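Local coordinates for arabinose metabolism transcriptional repressor (PDB 5D4S), which probably represses genes of arabinose metabolism in Bacillus subtilis by binding operator DNA through a GntR-family winged helix-turn-helix domain, at residues P23-W35 and F57-L71. Numbering follows the deposited sequence.
With nucleotides of chain D; nucleotides of chain C.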
loop_
_atom_site.group_PDB
_atom_site.type_symbol
_atom_site.label_atom_id
_atom_site.label_comp_id
_atom_site.label_asym_id
_atom_site.label_seq_id
_atom_site.Cartn_x
_atom_site.Cartn_y
_atom_site.Cartn_z
ATOM N N PRO B 23 3.140 -10.939 -7.747
ATOM C CA PRO B 23 3.452 -9.633 -8.309
ATOM C C PRO B 23 4.782 -9.141 -7.740
ATOM O O PRO B 23 5.150 -9.552 -6.640
ATOM C CB PRO B 23 2.286 -8.741 -7.826
ATOM C CG PRO B 23 1.219 -9.683 -7.409
ATOM C CD PRO B 23 1.916 -10.914 -6.929
ATOM N N LYS B 24 5.484 -8.284 -8.470
ATOM C CA LYS B 24 6.759 -7.746 -7.992
ATOM C C LYS B 24 6.701 -7.114 -6.590
ATOM O O LYS B 24 7.630 -7.312 -5.778
ATOM C CB LYS B 24 7.282 -6.722 -8.998
ATOM C CG LYS B 24 7.707 -7.351 -10.335
ATOM C CD LYS B 24 8.260 -6.259 -11.246
ATOM C CE LYS B 24 8.439 -6.761 -12.656
ATOM N NZ LYS B 24 9.072 -8.097 -12.641
ATOM N N TYR B 25 5.637 -6.360 -6.286
ATOM C CA TYR B 25 5.574 -5.689 -4.975
ATOM C C TYR B 25 5.490 -6.753 -3.885
ATOM O O TYR B 25 6.046 -6.585 -2.808
ATOM C CB TYR B 25 4.375 -4.700 -4.863
ATOM C CG TYR B 25 3.034 -5.374 -4.684
ATOM C CD1 TYR B 25 2.573 -5.743 -3.422
ATOM C CD2 TYR B 25 2.228 -5.652 -5.778
ATOM C CE1 TYR B 25 1.352 -6.392 -3.269
ATOM C CE2 TYR B 25 1.015 -6.293 -5.634
ATOM C CZ TYR B 25 0.578 -6.657 -4.384
ATOM O OH TYR B 25 -0.644 -7.285 -4.258
ATOM N N ALA B 26 4.811 -7.861 -4.177
ATOM C CA ALA B 26 4.683 -8.945 -3.208
ATOM C C ALA B 26 6.024 -9.652 -2.976
ATOM O O ALA B 26 6.343 -10.042 -1.851
ATOM C CB ALA B 26 3.617 -9.960 -3.671
ATOM N N GLN B 27 6.799 -9.832 -4.043
ATOM C CA GLN B 27 8.119 -10.439 -3.908
ATOM C C GLN B 27 9.037 -9.530 -3.083
ATOM O O GLN B 27 9.806 -10.006 -2.241
ATOM C CB GLN B 27 8.732 -10.711 -5.278
ATOM C CG GLN B 27 7.903 -11.676 -6.105
ATOM C CD GLN B 27 8.482 -11.904 -7.484
ATOM O OE1 GLN B 27 9.678 -12.162 -7.633
ATOM N NE2 GLN B 27 7.633 -11.828 -8.505
ATOM N N VAL B 28 8.945 -8.226 -3.318
ATOM C CA VAL B 28 9.770 -7.286 -2.562
ATOM C C VAL B 28 9.359 -7.333 -1.093
ATOM O O VAL B 28 10.219 -7.387 -0.215
ATOM C CB VAL B 28 9.659 -5.874 -3.109
ATOM C CG1 VAL B 28 10.330 -4.893 -2.166
ATOM C CG2 VAL B 28 10.308 -5.808 -4.481
ATOM N N LYS B 29 8.051 -7.348 -0.831
ATOM C CA LYS B 29 7.538 -7.539 0.534
ATOM C C LYS B 29 8.104 -8.795 1.199
ATOM O O LYS B 29 8.495 -8.762 2.365
ATOM C CB LYS B 29 6.003 -7.629 0.539
ATOM C CG LYS B 29 5.312 -6.302 0.434
ATOM C CD LYS B 29 3.798 -6.415 0.197
ATOM C CE LYS B 29 3.090 -7.093 1.358
ATOM N NZ LYS B 29 1.614 -7.168 1.113
ATOM N N GLU B 30 8.103 -9.906 0.470
ATOM C CA GLU B 30 8.607 -11.166 0.997
ATOM C C GLU B 30 10.093 -11.074 1.344
ATOM O O GLU B 30 10.519 -11.558 2.391
ATOM C CB GLU B 30 8.376 -12.310 0.010
ATOM C CG GLU B 30 7.140 -13.133 0.329
ATOM C CD GLU B 30 6.999 -14.363 -0.556
ATOM O OE1 GLU B 30 7.977 -14.721 -1.251
ATOM O OE2 GLU B 30 5.908 -14.972 -0.549
ATOM N N GLU B 31 10.879 -10.454 0.468
ATOM C CA GLU B 31 12.316 -10.349 0.727
ATOM C C GLU B 31 12.569 -9.440 1.940
ATOM O O GLU B 31 13.256 -9.819 2.887
ATOM C CB GLU B 31 13.042 -9.836 -0.520
ATOM C CG GLU B 31 14.555 -9.690 -0.362
ATOM C CD GLU B 31 15.290 -11.006 -0.502
ATOM O OE1 GLU B 31 14.636 -12.017 -0.828
ATOM O OE2 GLU B 31 16.524 -11.027 -0.289
ATOM N N ILE B 32 11.982 -8.251 1.926
ATOM C CA ILE B 32 12.183 -7.325 3.030
ATOM C C ILE B 32 11.740 -7.967 4.340
ATOM O O ILE B 32 12.443 -7.881 5.346
ATOM C CB ILE B 32 11.446 -6.004 2.801
ATOM C CG1 ILE B 32 12.084 -5.262 1.617
ATOM C CG2 ILE B 32 11.549 -5.117 4.037
ATOM C CD1 ILE B 32 11.421 -3.897 1.290
ATOM N N SER B 33 10.613 -8.672 4.324
ATOM C CA SER B 33 10.159 -9.276 5.565
ATOM C C SER B 33 11.057 -10.453 5.932
ATOM O O SER B 33 11.147 -10.817 7.104
ATOM C CB SER B 33 8.696 -9.703 5.473
ATOM O OG SER B 33 8.413 -10.249 4.205
ATOM N N SER B 34 11.744 -11.031 4.942
ATOM C CA SER B 34 12.677 -12.123 5.218
ATOM C C SER B 34 13.949 -11.576 5.859
ATOM O O SER B 34 14.630 -12.295 6.571
ATOM C CB SER B 34 13.036 -12.904 3.949
ATOM O OG SER B 34 14.056 -12.225 3.219
ATOM N N TRP B 35 14.271 -10.311 5.598
ATOM C CA TRP B 35 15.399 -9.655 6.275
ATOM C C TRP B 35 15.103 -9.473 7.760
ATOM O O TRP B 35 15.918 -9.793 8.616
ATOM C CB TRP B 35 15.697 -8.300 5.649
ATOM C CG TRP B 35 16.101 -8.357 4.219
ATOM C CD1 TRP B 35 16.557 -9.449 3.525
ATOM C CD2 TRP B 35 16.096 -7.270 3.304
ATOM N NE1 TRP B 35 16.826 -9.097 2.221
ATOM C CE2 TRP B 35 16.557 -7.759 2.064
ATOM C CE3 TRP B 35 15.750 -5.912 3.413
ATOM C CZ2 TRP B 35 16.668 -6.950 0.938
ATOM C CZ3 TRP B 35 15.862 -5.109 2.298
ATOM C CH2 TRP B 35 16.312 -5.632 1.072
ATOM N N PHE B 57 16.419 -4.064 -6.313
ATOM C CA PHE B 57 15.360 -4.985 -6.762
ATOM C C PHE B 57 15.006 -4.786 -8.234
ATOM O O PHE B 57 14.265 -5.592 -8.826
ATOM C CB PHE B 57 14.099 -4.815 -5.906
ATOM C CG PHE B 57 14.203 -5.455 -4.554
ATOM C CD1 PHE B 57 14.272 -6.829 -4.427
ATOM C CD2 PHE B 57 14.225 -4.680 -3.405
ATOM C CE1 PHE B 57 14.375 -7.425 -3.184
ATOM C CE2 PHE B 57 14.333 -5.269 -2.164
ATOM C CZ PHE B 57 14.404 -6.643 -2.052
ATOM N N GLY B 58 15.511 -3.708 -8.825
ATOM C CA GLY B 58 15.272 -3.442 -10.237
ATOM C C GLY B 58 13.817 -3.151 -10.550
ATOM O O GLY B 58 13.275 -3.629 -11.560
ATOM N N VAL B 59 13.179 -2.378 -9.673
ATOM C CA VAL B 59 11.770 -2.006 -9.826
ATOM C C VAL B 59 11.553 -0.496 -9.599
ATOM O O VAL B 59 12.466 0.217 -9.165
ATOM C CB VAL B 59 10.869 -2.813 -8.854
ATOM C CG1 VAL B 59 11.078 -4.322 -9.069
ATOM C CG2 VAL B 59 11.148 -2.446 -7.415
ATOM N N SER B 60 10.349 -0.005 -9.896
ATOM C CA SER B 60 10.080 1.426 -9.778
ATOM C C SER B 60 9.956 1.866 -8.329
ATOM O O SER B 60 9.785 1.033 -7.438
ATOM C CB SER B 60 8.792 1.782 -10.521
ATOM O OG SER B 60 7.697 1.158 -9.887
ATOM N N ARG B 61 10.030 3.174 -8.085
ATOM C CA ARG B 61 9.772 3.687 -6.742
ATOM C C ARG B 61 8.354 3.323 -6.294
ATOM O O ARG B 61 8.131 2.955 -5.143
ATOM C CB ARG B 61 9.970 5.212 -6.669
ATOM C CG ARG B 61 10.053 5.695 -5.225
ATOM C CD ARG B 61 10.302 7.203 -5.054
ATOM N NE ARG B 61 10.033 7.572 -3.657
ATOM C CZ ARG B 61 9.620 8.775 -3.250
ATOM N NH1 ARG B 61 9.445 9.766 -4.112
ATOM N NH2 ARG B 61 9.380 8.979 -1.968
ATOM N N HIS B 62 7.401 3.399 -7.216
ATOM C CA HIS B 62 6.021 3.017 -6.923
ATOM C C HIS B 62 5.917 1.611 -6.336
ATOM O O HIS B 62 5.206 1.376 -5.354
ATOM C CB HIS B 62 5.167 3.111 -8.192
ATOM C CG HIS B 62 3.794 2.527 -8.040
ATOM N ND1 HIS B 62 2.693 3.287 -7.695
ATOM C CD2 HIS B 62 3.346 1.256 -8.172
ATOM C CE1 HIS B 62 1.624 2.509 -7.645
ATOM N NE2 HIS B 62 1.996 1.272 -7.920
ATOM N N THR B 63 6.630 0.665 -6.937
ATOM C CA THR B 63 6.565 -0.700 -6.453
ATOM C C THR B 63 7.181 -0.805 -5.056
ATOM O O THR B 63 6.616 -1.455 -4.163
ATOM C CB THR B 63 7.246 -1.637 -7.457
ATOM O OG1 THR B 63 6.442 -1.688 -8.645
ATOM C CG2 THR B 63 7.422 -3.048 -6.889
ATOM N N ILE B 64 8.314 -0.137 -4.842
ATOM C CA ILE B 64 8.953 -0.176 -3.528
ATOM C C ILE B 64 8.012 0.407 -2.476
ATOM O O ILE B 64 7.872 -0.138 -1.376
ATOM C CB ILE B 64 10.291 0.610 -3.502
ATOM C CG1 ILE B 64 11.362 -0.089 -4.346
ATOM C CG2 ILE B 64 10.794 0.777 -2.063
ATOM C CD1 ILE B 64 11.625 -1.554 -3.933
ATOM N N ARG B 65 7.350 1.503 -2.828
ATOM C CA ARG B 65 6.477 2.189 -1.885
ATOM C C ARG B 65 5.231 1.370 -1.588
ATOM O O ARG B 65 4.725 1.389 -0.475
ATOM C CB ARG B 65 6.101 3.581 -2.406
ATOM C CG ARG B 65 7.261 4.616 -2.175
ATOM C CD ARG B 65 6.803 6.030 -2.487
ATOM N NE ARG B 65 5.713 6.387 -1.591
ATOM C CZ ARG B 65 5.890 6.778 -0.334
ATOM N NH1 ARG B 65 7.121 6.901 0.158
ATOM N NH2 ARG B 65 4.843 7.051 0.424
ATOM N N LYS B 66 4.730 0.656 -2.581
ATOM C CA LYS B 66 3.628 -0.262 -2.335
ATOM C C LYS B 66 4.069 -1.354 -1.346
ATOM O O LYS B 66 3.371 -1.620 -0.358
ATOM C CB LYS B 66 3.144 -0.844 -3.662
ATOM C CG LYS B 66 2.219 -2.080 -3.567
ATOM C CD LYS B 66 0.906 -1.754 -2.896
ATOM C CE LYS B 66 -0.156 -2.787 -3.304
ATOM N NZ LYS B 66 -1.280 -2.808 -2.360
ATOM N N ALA B 67 5.227 -1.971 -1.586
ATOM C CA ALA B 67 5.710 -3.005 -0.665
ATOM C C ALA B 67 5.879 -2.506 0.770
ATOM O O ALA B 67 5.413 -3.122 1.757
ATOM C CB ALA B 67 7.039 -3.581 -1.163
ATOM N N ILE B 68 6.574 -1.388 0.884
ATOM C CA ILE B 68 6.856 -0.834 2.190
ATOM C C ILE B 68 5.571 -0.388 2.861
ATOM O O ILE B 68 5.378 -0.612 4.052
ATOM C CB ILE B 68 7.858 0.323 2.085
ATOM C CG1 ILE B 68 9.256 -0.251 1.817
ATOM C CG2 ILE B 68 7.842 1.164 3.362
ATOM C CD1 ILE B 68 10.313 0.801 1.520
ATOM N N GLY B 69 4.667 0.200 2.088
ATOM C CA GLY B 69 3.398 0.662 2.620
ATOM C C GLY B 69 2.597 -0.486 3.204
ATOM O O GLY B 69 2.014 -0.358 4.284
ATOM N N ASP B 70 2.573 -1.621 2.508
ATOM C CA ASP B 70 1.883 -2.776 3.063
ATOM C C ASP B 70 2.548 -3.212 4.364
ATOM O O ASP B 70 1.867 -3.543 5.340
ATOM C CB ASP B 70 1.882 -3.956 2.089
ATOM C CG ASP B 70 0.930 -3.772 0.925
ATOM O OD1 ASP B 70 0.332 -2.678 0.777
ATOM O OD2 ASP B 70 0.784 -4.751 0.152
ATOM N N LEU B 71 3.879 -3.247 4.375
ATOM C CA LEU B 71 4.578 -3.722 5.577
ATOM C C LEU B 71 4.410 -2.782 6.786
ATOM O O LEU B 71 4.336 -3.242 7.922
ATOM C CB LEU B 71 6.066 -3.944 5.266
ATOM C CG LEU B 71 6.372 -5.109 4.320
ATOM C CD1 LEU B 71 7.858 -5.176 3.963
ATOM C CD2 LEU B 71 5.912 -6.439 4.919
ATOM P P DA D 9 3.671 -5.893 -10.090
ATOM O OP1 DA D 9 4.474 -6.993 -10.667
ATOM O OP2 DA D 9 3.776 -5.551 -8.652
ATOM O "O5'" DA D 9 4.079 -4.591 -10.895
ATOM C "C5'" DA D 9 4.223 -4.656 -12.288
ATOM C "C4'" DA D 9 4.513 -3.289 -12.819
ATOM O "O4'" DA D 9 3.299 -2.504 -12.815
ATOM C "C3'" DA D 9 5.518 -2.470 -11.962
ATOM O "O3'" DA D 9 6.597 -2.136 -12.749
ATOM C "C2'" DA D 9 4.735 -1.233 -11.586
ATOM C "C1'" DA D 9 3.697 -1.189 -12.688
ATOM N N9 DA D 9 2.558 -0.341 -12.367
ATOM C C8 DA D 9 1.815 -0.347 -11.224
ATOM N N7 DA D 9 0.868 0.556 -11.211
ATOM C C5 DA D 9 1.022 1.214 -12.422
ATOM C C6 DA D 9 0.327 2.288 -13.016
ATOM N N6 DA D 9 -0.698 2.922 -12.428
ATOM N N1 DA D 9 0.732 2.692 -14.232
ATOM C C2 DA D 9 1.761 2.069 -14.821
ATOM N N3 DA D 9 2.494 1.056 -14.360
ATOM C C4 DA D 9 2.065 0.677 -13.138
ATOM P P DC D 10 8.032 -1.821 -12.104
ATOM O OP1 DC D 10 8.855 -2.960 -12.538
ATOM O OP2 DC D 10 7.882 -1.474 -10.672
ATOM O "O5'" DC D 10 8.509 -0.576 -12.939
ATOM C "C5'" DC D 10 8.881 -0.762 -14.299
ATOM C "C4'" DC D 10 8.415 0.404 -15.138
ATOM O "O4'" DC D 10 6.972 0.480 -15.081
ATOM C "C3'" DC D 10 8.836 1.774 -14.633
ATOM O "O3'" DC D 10 10.189 2.067 -14.977
ATOM C "C2'" DC D 10 7.870 2.655 -15.397
ATOM C "C1'" DC D 10 6.585 1.828 -15.306
ATOM N N1 DC D 10 5.703 2.292 -14.218
ATOM C C2 DC D 10 4.851 3.366 -14.465
ATOM O O2 DC D 10 4.838 3.859 -15.600
ATOM N N3 DC D 10 4.057 3.828 -13.465
ATOM C C4 DC D 10 4.108 3.252 -12.264
ATOM N N4 DC D 10 3.303 3.724 -11.308
ATOM C C5 DC D 10 4.986 2.165 -11.989
ATOM C C6 DC D 10 5.766 1.725 -12.986
ATOM P P DG C 9 6.921 8.077 3.951
ATOM O OP1 DG C 9 6.275 7.873 5.262
ATOM O OP2 DG C 9 6.886 7.001 2.937
ATOM O "O5'" DG C 9 6.378 9.424 3.329
ATOM C "C5'" DG C 9 6.138 10.528 4.192
ATOM C "C4'" DG C 9 5.208 11.502 3.546
ATOM O "O4'" DG C 9 5.909 12.193 2.472
ATOM C "C3'" DG C 9 3.975 10.839 2.926
ATOM O "O3'" DG C 9 2.818 11.588 3.281
ATOM C "C2'" DG C 9 4.267 10.855 1.427
ATOM C "C1'" DG C 9 5.209 12.044 1.256
ATOM N N9 DG C 9 6.194 11.855 0.177
ATOM C C8 DG C 9 7.095 10.821 0.032
ATOM N N7 DG C 9 7.854 10.936 -1.033
ATOM C C5 DG C 9 7.428 12.122 -1.624
ATOM C C6 DG C 9 7.868 12.775 -2.811
ATOM O O6 DG C 9 8.757 12.432 -3.600
ATOM N N1 DG C 9 7.163 13.953 -3.042
ATOM C C2 DG C 9 6.162 14.438 -2.226
ATOM N N2 DG C 9 5.591 15.584 -2.598
ATOM N N3 DG C 9 5.751 13.845 -1.120
ATOM C C4 DG C 9 6.413 12.693 -0.886
HETATM O O HOH W 1 -2.632 -4.957 -3.158
#
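Val-28 on helix 24-35 and Ala-67 on helix 61-71 meet where the two helices cross at -53°. Val-28 CG1 lies 3.7 Å from Ala-67 CB. Its other methyl, CG2, sits over one face of the Phe-57 ring. That ring fits as a knob among Val-28, Glu-31, Ile-32 and Trp-35, with Glu-31 CG at its edge. Further along, Ile-32 CG2 packs on Leu-71 CD1.

Tyr-25 is a second knob, among Thr-63, Lys-66, Ala-67 and Asp-70. Its CG stands between backbone N and carbonyl carbon (chi1 75°), which turns the ring under the Lys-66 chain. Lys-66 CE lies over the ring, 4.0 Å from its centroid. Tyr-25 OH bonds to a DNA phosphate.

Lys-29, Lys-66 and Asp-70 form a salt-bridge network. Lys-29 NZ reaches Asp-70 OD2 at 2.7 Å, on its anti side, while Lys-66 NZ makes a longer salt bridge to Asp-70 OD1, 3.5 Å. Replacing Lys-29 by an alanine would probably cost Asp-70 OD2 its salt bridge and Ala-67 its contact with CG, leaving Asp-70 with Lys-66.

Both helix starts grip the DNA backbone. Lys-24 N and Tyr-25 N donate to the DA9 phosphate of chain D; Ser-60 N donates to OP2 of DC10 of chain D, 3.0 Å. Arg-61 reads the DG9 base of chain C. Apolar packing and the salt bridges hold together two helices whose N-terminal ends both bind phosphates, which probably helps set recognition helix 61-74 on the operator.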